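Local coordinates for protein particle-associated lyase (Acinetobacter bacteriophage AP22, PDB 4Y9V) that binds capsular saccharide of Acinetobacter baumannii as a phage tailspike and, as a lyase, probably degrades the host capsule, at residues A[54-59]-A[63-68]; A[451-456]-A[472-477]. One frame throughout, in Å; residues are numbered along the deposited sequence. Where two conformers were deposited one is given.

Contact 1. Residues A[54-59]-A[63-68]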
loop_
_atom_site.group_PDB
_atom_site.type_symbol
_atom_site.label_atom_id
_atom_site.label_comp_id
_atom_site.label_asym_id
_atom_site.label_seq_id
_atom_site.Cartn_x
_atom_site.Cartn_y
_atom_site.Cartn_z
ATOM N N MET A 54 -15.770 20.531 47.792
ATOM C CA MET A 54 -15.092 19.540 48.577
ATOM C C MET A 54 -13.954 20.109 49.438
ATOM O O MET A 54 -13.310 19.387 50.193
ATOM C CB MET A 54 -14.565 18.412 47.681
ATOM C CG MET A 54 -15.688 17.639 47.031
ATOM S SD MET A 54 -15.135 16.301 45.954
ATOM C CE MET A 54 -14.364 15.215 47.143
ATOM N N ASN A 55 -13.708 21.406 49.306
ATOM C CA ASN A 55 -12.646 22.106 50.022
ATOM C C ASN A 55 -11.292 21.433 49.842
ATOM O O ASN A 55 -10.572 21.154 50.810
ATOM C CB ASN A 55 -12.997 22.300 51.488
ATOM C CG ASN A 55 -12.041 23.237 52.193
ATOM O OD1 ASN A 55 -11.420 24.120 51.561
ATOM N ND2 ASN A 55 -11.888 22.935 53.496
ATOM N N ILE A 56 -10.958 21.200 48.585
ATOM C CA ILE A 56 -9.673 20.672 48.163
ATOM C C ILE A 56 -8.996 21.732 47.316
ATOM O O ILE A 56 -9.587 22.218 46.328
ATOM C CB ILE A 56 -9.816 19.331 47.400
ATOM C CG1 ILE A 56 -10.457 18.274 48.225
ATOM C CG2 ILE A 56 -8.458 18.913 46.820
ATOM C CD1 ILE A 56 -9.680 17.785 49.381
ATOM N N LEU A 57 -7.801 22.171 47.686
ATOM C CA LEU A 57 -7.093 23.178 46.913
ATOM C C LEU A 57 -6.590 22.557 45.610
ATOM O O LEU A 57 -6.198 21.400 45.572
ATOM C CB LEU A 57 -5.920 23.768 47.664
ATOM C CG LEU A 57 -6.214 24.304 49.053
ATOM C CD1 LEU A 57 -4.923 24.925 49.601
ATOM C CD2 LEU A 57 -7.331 25.313 49.008
ATOM N N PRO A 58 -6.480 23.352 44.543
ATOM C CA PRO A 58 -5.958 22.809 43.279
ATOM C C PRO A 58 -4.488 22.399 43.320
ATOM O O PRO A 58 -4.006 21.824 42.354
ATOM C CB PRO A 58 -6.206 23.936 42.275
ATOM C CG PRO A 58 -7.101 24.892 42.870
ATOM C CD PRO A 58 -7.045 24.679 44.363
ATOM N N SER A 59 -3.781 22.720 44.402
ATOM C CA SER A 59 -2.407 22.331 44.666
ATOM C C SER A 59 -2.295 21.010 45.435
ATOM O O SER A 59 -1.174 20.551 45.641
ATOM C CB SER A 59 -1.704 23.425 45.428
ATOM O OG SER A 59 -2.433 23.700 46.610
ATOM N N SER A 63 -7.210 13.199 43.978
ATOM C CA SER A 63 -7.773 11.851 43.802
ATOM C C SER A 63 -9.203 11.725 44.334
ATOM O O SER A 63 -10.068 11.147 43.656
ATOM C CB SER A 63 -6.907 10.839 44.505
ATOM O OG SER A 63 -5.608 10.759 43.910
ATOM N N THR A 64 -9.459 12.227 45.529
ATOM C CA THR A 64 -10.796 12.085 46.089
ATOM C C THR A 64 -11.801 12.859 45.265
ATOM O O THR A 64 -13.010 12.484 45.227
ATOM C CB THR A 64 -10.912 12.528 47.556
ATOM O OG1 THR A 64 -10.598 13.906 47.677
ATOM C CG2 THR A 64 -10.086 11.658 48.471
ATOM N N VAL A 65 -11.406 13.945 44.630
ATOM C CA VAL A 65 -12.281 14.771 43.824
ATOM C C VAL A 65 -12.634 14.049 42.530
ATOM O O VAL A 65 -13.803 13.967 42.170
ATOM C CB VAL A 65 -11.649 16.161 43.564
ATOM C CG1 VAL A 65 -12.633 17.031 42.824
ATOM C CG2 VAL A 65 -11.242 16.803 44.878
ATOM N N LEU A 66 -11.620 13.530 41.821
ATOM C CA LEU A 66 -11.916 12.735 40.611
ATOM C C LEU A 66 -12.806 11.544 40.930
ATOM O O LEU A 66 -13.748 11.242 40.206
ATOM C CB LEU A 66 -10.619 12.284 39.947
ATOM C CG LEU A 66 -9.749 13.425 39.376
ATOM C CD1 LEU A 66 -8.481 12.815 38.811
ATOM C CD2 LEU A 66 -10.448 14.223 38.299
ATOM N N ASN A 67 -12.505 10.859 42.047
ATOM C CA ASN A 67 -13.356 9.724 42.437
ATOM C C ASN A 67 -14.785 10.189 42.731
ATOM O O ASN A 67 -15.737 9.485 42.399
ATOM C CB ASN A 67 -12.746 8.983 43.603
ATOM C CG ASN A 67 -11.636 8.014 43.195
ATOM O OD1 ASN A 67 -11.709 7.478 42.058
ATOM N ND2 ASN A 67 -10.649 7.804 44.004
ATOM N N GLN A 68 -14.959 11.370 43.374
ATOM C CA GLN A 68 -16.307 11.831 43.673
ATOM C C GLN A 68 -17.056 12.214 42.397
ATOM O O GLN A 68 -18.242 11.911 42.267
ATOM C CB GLN A 68 -16.270 13.007 44.659
ATOM C CG GLN A 68 -17.659 13.340 45.160
ATOM C CD GLN A 68 -18.206 12.235 46.050
ATOM O OE1 GLN A 68 -17.464 11.679 46.882
ATOM N NE2 GLN A 68 -19.454 11.911 45.889
#

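Contact 2. Residues A[451-456]-A[472-477]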
loop_
_atom_site.group_PDB
_atom_site.type_symbol
_atom_site.label_atom_id
_atom_site.label_comp_id
_atom_site.label_asym_id
_atom_site.label_seq_id
_atom_site.Cartn_x
_atom_site.Cartn_y
_atom_site.Cartn_z
ATOM N N LYS A 451 6.081 -29.864 10.651
ATOM C CA LYS A 451 5.684 -28.994 9.571
ATOM C C LYS A 451 6.935 -28.560 8.767
ATOM O O LYS A 451 8.060 -28.906 9.115
ATOM C CB LYS A 451 4.924 -27.779 10.125
ATOM C CG LYS A 451 3.611 -28.146 10.826
ATOM C CD LYS A 451 2.597 -28.784 9.918
ATOM C CE LYS A 451 1.297 -29.076 10.708
ATOM N NZ LYS A 451 0.360 -29.864 9.893
ATOM N N LYS A 452 6.678 -27.835 7.696
ATOM C CA LYS A 452 7.637 -27.428 6.676
ATOM C C LYS A 452 7.950 -25.936 6.713
ATOM O O LYS A 452 7.177 -25.127 7.197
ATOM C CB LYS A 452 7.133 -27.687 5.243
ATOM C CG LYS A 452 6.781 -29.168 4.992
ATOM C CD LYS A 452 6.388 -29.457 3.570
ATOM C CE LYS A 452 5.285 -28.672 2.894
ATOM N NZ LYS A 452 3.906 -29.011 3.391
ATOM N N VAL A 453 9.128 -25.644 6.139
ATOM C CA VAL A 453 9.558 -24.297 5.901
ATOM C C VAL A 453 9.651 -24.059 4.388
ATOM O O VAL A 453 10.167 -24.897 3.648
ATOM C CB VAL A 453 10.936 -24.055 6.563
ATOM C CG1 VAL A 453 11.490 -22.677 6.214
ATOM C CG2 VAL A 453 10.839 -24.266 8.060
ATOM N N ASN A 454 9.183 -22.882 3.958
ATOM C CA ASN A 454 9.319 -22.440 2.592
ATOM C C ASN A 454 9.940 -21.033 2.594
ATOM O O ASN A 454 9.709 -20.256 3.514
ATOM C CB ASN A 454 7.975 -22.354 1.870
ATOM C CG ASN A 454 7.153 -23.604 2.053
ATOM O OD1 ASN A 454 7.555 -24.703 1.639
ATOM N ND2 ASN A 454 6.006 -23.448 2.659
ATOM N N VAL A 455 10.690 -20.709 1.524
ATOM C CA VAL A 455 11.248 -19.369 1.371
ATOM C C VAL A 455 11.042 -18.945 -0.065
ATOM O O VAL A 455 11.270 -19.730 -0.988
ATOM C CB VAL A 455 12.768 -19.334 1.739
ATOM C CG1 VAL A 455 13.354 -17.959 1.470
ATOM C CG2 VAL A 455 12.981 -19.750 3.189
ATOM N N HIS A 456 10.578 -17.705 -0.262
ATOM C CA HIS A 456 10.234 -17.178 -1.590
ATOM C C HIS A 456 10.809 -15.790 -1.672
ATOM O O HIS A 456 10.322 -14.878 -0.983
ATOM C CB HIS A 456 8.709 -17.224 -1.743
ATOM C CG HIS A 456 8.179 -16.930 -3.118
ATOM N ND1 HIS A 456 6.859 -17.176 -3.387
ATOM C CD2 HIS A 456 8.772 -16.518 -4.249
ATOM C CE1 HIS A 456 6.668 -16.871 -4.660
ATOM N NE2 HIS A 456 7.800 -16.457 -5.230
ATOM N N ALA A 472 19.179 -17.583 0.373
ATOM C CA ALA A 472 18.313 -18.395 1.219
ATOM C C ALA A 472 19.055 -19.613 1.768
ATOM O O ALA A 472 19.759 -20.296 1.026
ATOM C CB ALA A 472 17.095 -18.889 0.431
ATOM N N TRP A 473 18.806 -19.904 3.050
ATOM C CA TRP A 473 19.319 -21.131 3.671
ATOM C C TRP A 473 18.362 -21.536 4.786
ATOM O O TRP A 473 17.892 -20.679 5.534
ATOM C CB TRP A 473 20.710 -20.922 4.235
ATOM C CG TRP A 473 21.373 -22.178 4.714
ATOM C CD1 TRP A 473 21.369 -23.415 4.131
ATOM C CD2 TRP A 473 22.201 -22.298 5.885
ATOM N NE1 TRP A 473 22.126 -24.295 4.858
ATOM C CE2 TRP A 473 22.652 -23.648 5.940
ATOM C CE3 TRP A 473 22.600 -21.415 6.897
ATOM C CZ2 TRP A 473 23.492 -24.101 6.962
ATOM C CZ3 TRP A 473 23.423 -21.861 7.904
ATOM C CH2 TRP A 473 23.848 -23.208 7.938
ATOM N N VAL A 474 18.084 -22.837 4.886
ATOM C CA VAL A 474 17.257 -23.435 5.938
ATOM C C VAL A 474 17.991 -24.692 6.393
ATOM O O VAL A 474 18.308 -25.529 5.558
ATOM C CB VAL A 474 15.856 -23.786 5.409
ATOM C CG1 VAL A 474 15.038 -24.464 6.504
ATOM C CG2 VAL A 474 15.139 -22.567 4.859
ATOM N N GLU A 475 18.241 -24.852 7.709
ATOM C CA GLU A 475 18.989 -26.012 8.153
ATOM C C GLU A 475 18.810 -26.223 9.667
ATOM O O GLU A 475 18.577 -25.275 10.430
ATOM C CB GLU A 475 20.474 -25.854 7.787
ATOM C CG GLU A 475 21.329 -27.139 7.972
ATOM C CD GLU A 475 20.707 -28.322 7.306
ATOM O OE1 GLU A 475 20.937 -28.517 6.089
ATOM O OE2 GLU A 475 19.934 -29.054 7.974
ATOM N N ASP A 476 19.003 -27.471 10.074
ATOM C CA ASP A 476 19.023 -27.805 11.498
ATOM C C ASP A 476 20.211 -27.111 12.182
ATOM O O ASP A 476 21.178 -26.715 11.538
ATOM C CB ASP A 476 19.078 -29.322 11.676
ATOM C CG ASP A 476 18.704 -29.805 13.073
ATOM O OD1 ASP A 476 18.145 -29.002 13.882
ATOM O OD2 ASP A 476 18.988 -31.001 13.371
ATOM N N GLY A 477 20.136 -27.031 13.501
ATOM C CA GLY A 477 21.167 -26.415 14.283
ATOM C C GLY A 477 22.448 -27.261 14.397
ATOM O O GLY A 477 23.512 -26.704 14.719
#

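Contact 1. Residues A[54-59]-A[63-68]
Met54 and Ile56 lie against one side of helix 63-71, where Thr64, Val65 and Gln68 receive them. The chain reaches this side through a Schellman motif: Asn55 takes positive phi after helix 47-54, with two bonds back into its last turn, and the chain turns off toward the next helix.

Apolar packing carries the contact. Val65 presents both methyls to the sulfur, CG1 and CG2 each lying 4.1 Å from Met54 SD. CG2 also meets Ile56, 3.7 Å from Ile56 CG1 and 3.8 Å from Ile56 CB, with the two side chains running past each other in opposite directions. Behind this pair the hydrophobic patch continues on helix 47-54: Leu51 touches both Ile56 and Val65, and Leu47 and Tyr50 also touch Val65.

The thioether of Met54 crosses the aliphatic root of Gln68 at a slant, its SD 3.7 Å from Gln68 CB and 3.9 Å from Val65 CA. A bend at the last torsion (chi3 65°) swings the methyl back over the helix backbone, setting Met54 CE 3.6 Å from Thr64 O and 4.0 Å from Thr64 OG1. That carbonyl is already engaged, since Gln68 N donates to Thr64 O at 2.9 Å, so the methyl lies beside an oxygen that a helix hydrogen bond already uses.

The polar end of Gln68 turns to another partner: it gives its NE2 to Asp72 OD1, just past the end of the helix, leaving its CB and CG to Met54.

No hydrogen bond links 54-59 to 63-68. Between these two segments the contact therefore rests on apolar packing and probably on the exclusion of water, with thioether and branched methyls fitted to a partly exposed surface.

Contact 2. Residues A[451-456]-A[472-477]
Inside the parallel beta-helix expected of a pectin lyase-like domain, strands 453-458 and 470-476 belong to two different faces of the coil and meet across its interior. Their local axes run 8.4 Å apart and nearly antiparallel, at 170°, yet no hydrogen bond joins them: strand 453-458 pairs with 417-422 and 486-496, strand 470-476 with 435-441, and side chains alone fill the space between.

Val474 projects between two valines of the other wall. Its CG2 makes the double contact, 3.9 Å from Val453 CG1 and 3.9 Å from Val455 CG2, while Val474 CG1 closes on Val453 CG1 at 4.0 Å. Val453 and Val474 reach for each other end to end; Val455 instead slides past Val474. With chi1 176°, Val455 sends CG1 to the alanine, 4.0 Å from Ala472 CB. Successive coils extend this packing: Val437 touches Val455, Ile489 and Val491 touch Ala472, and Ile486 touches Val474.

Asn454, His456 and Trp473 point away from this packing, and His456 meets Gly460 of a second subunit. Toward the end of strand 470-476, Glu475 lays its CB over one face of the Trp473 ring, near the rim. Its OE2 accepts from Asp476 N at 2.8 Å, on the anti side and 24° out of the carboxylate plane. Asp476 OD1 forms a salt bridge with Arg481.

Four buried aliphatic side chains thus join the walls by methyl packing without any directional bond; the hydrogen bonds and salt bridges are made with other partners or within the strand, and none crosses this contact.

In the fold
Contact 1 sits near the N-terminal end of the elongated chain and contact 2 well inside it: their centres lie about 45 and 18 Å from the chain's centre, on opposite sides. The two centres are 62 Å apart and the nearest atoms about 50 Å, and they do not touch. In sequence, the residues lining the glycan pocket, from Arg166 to His337, fall between them, and no residue of either contact is part of that pocket. Contact 1 packs the turn after helix 47-54 on helix 63-71 at the surface; contact 2 belongs to the buried interior of the beta-helical body.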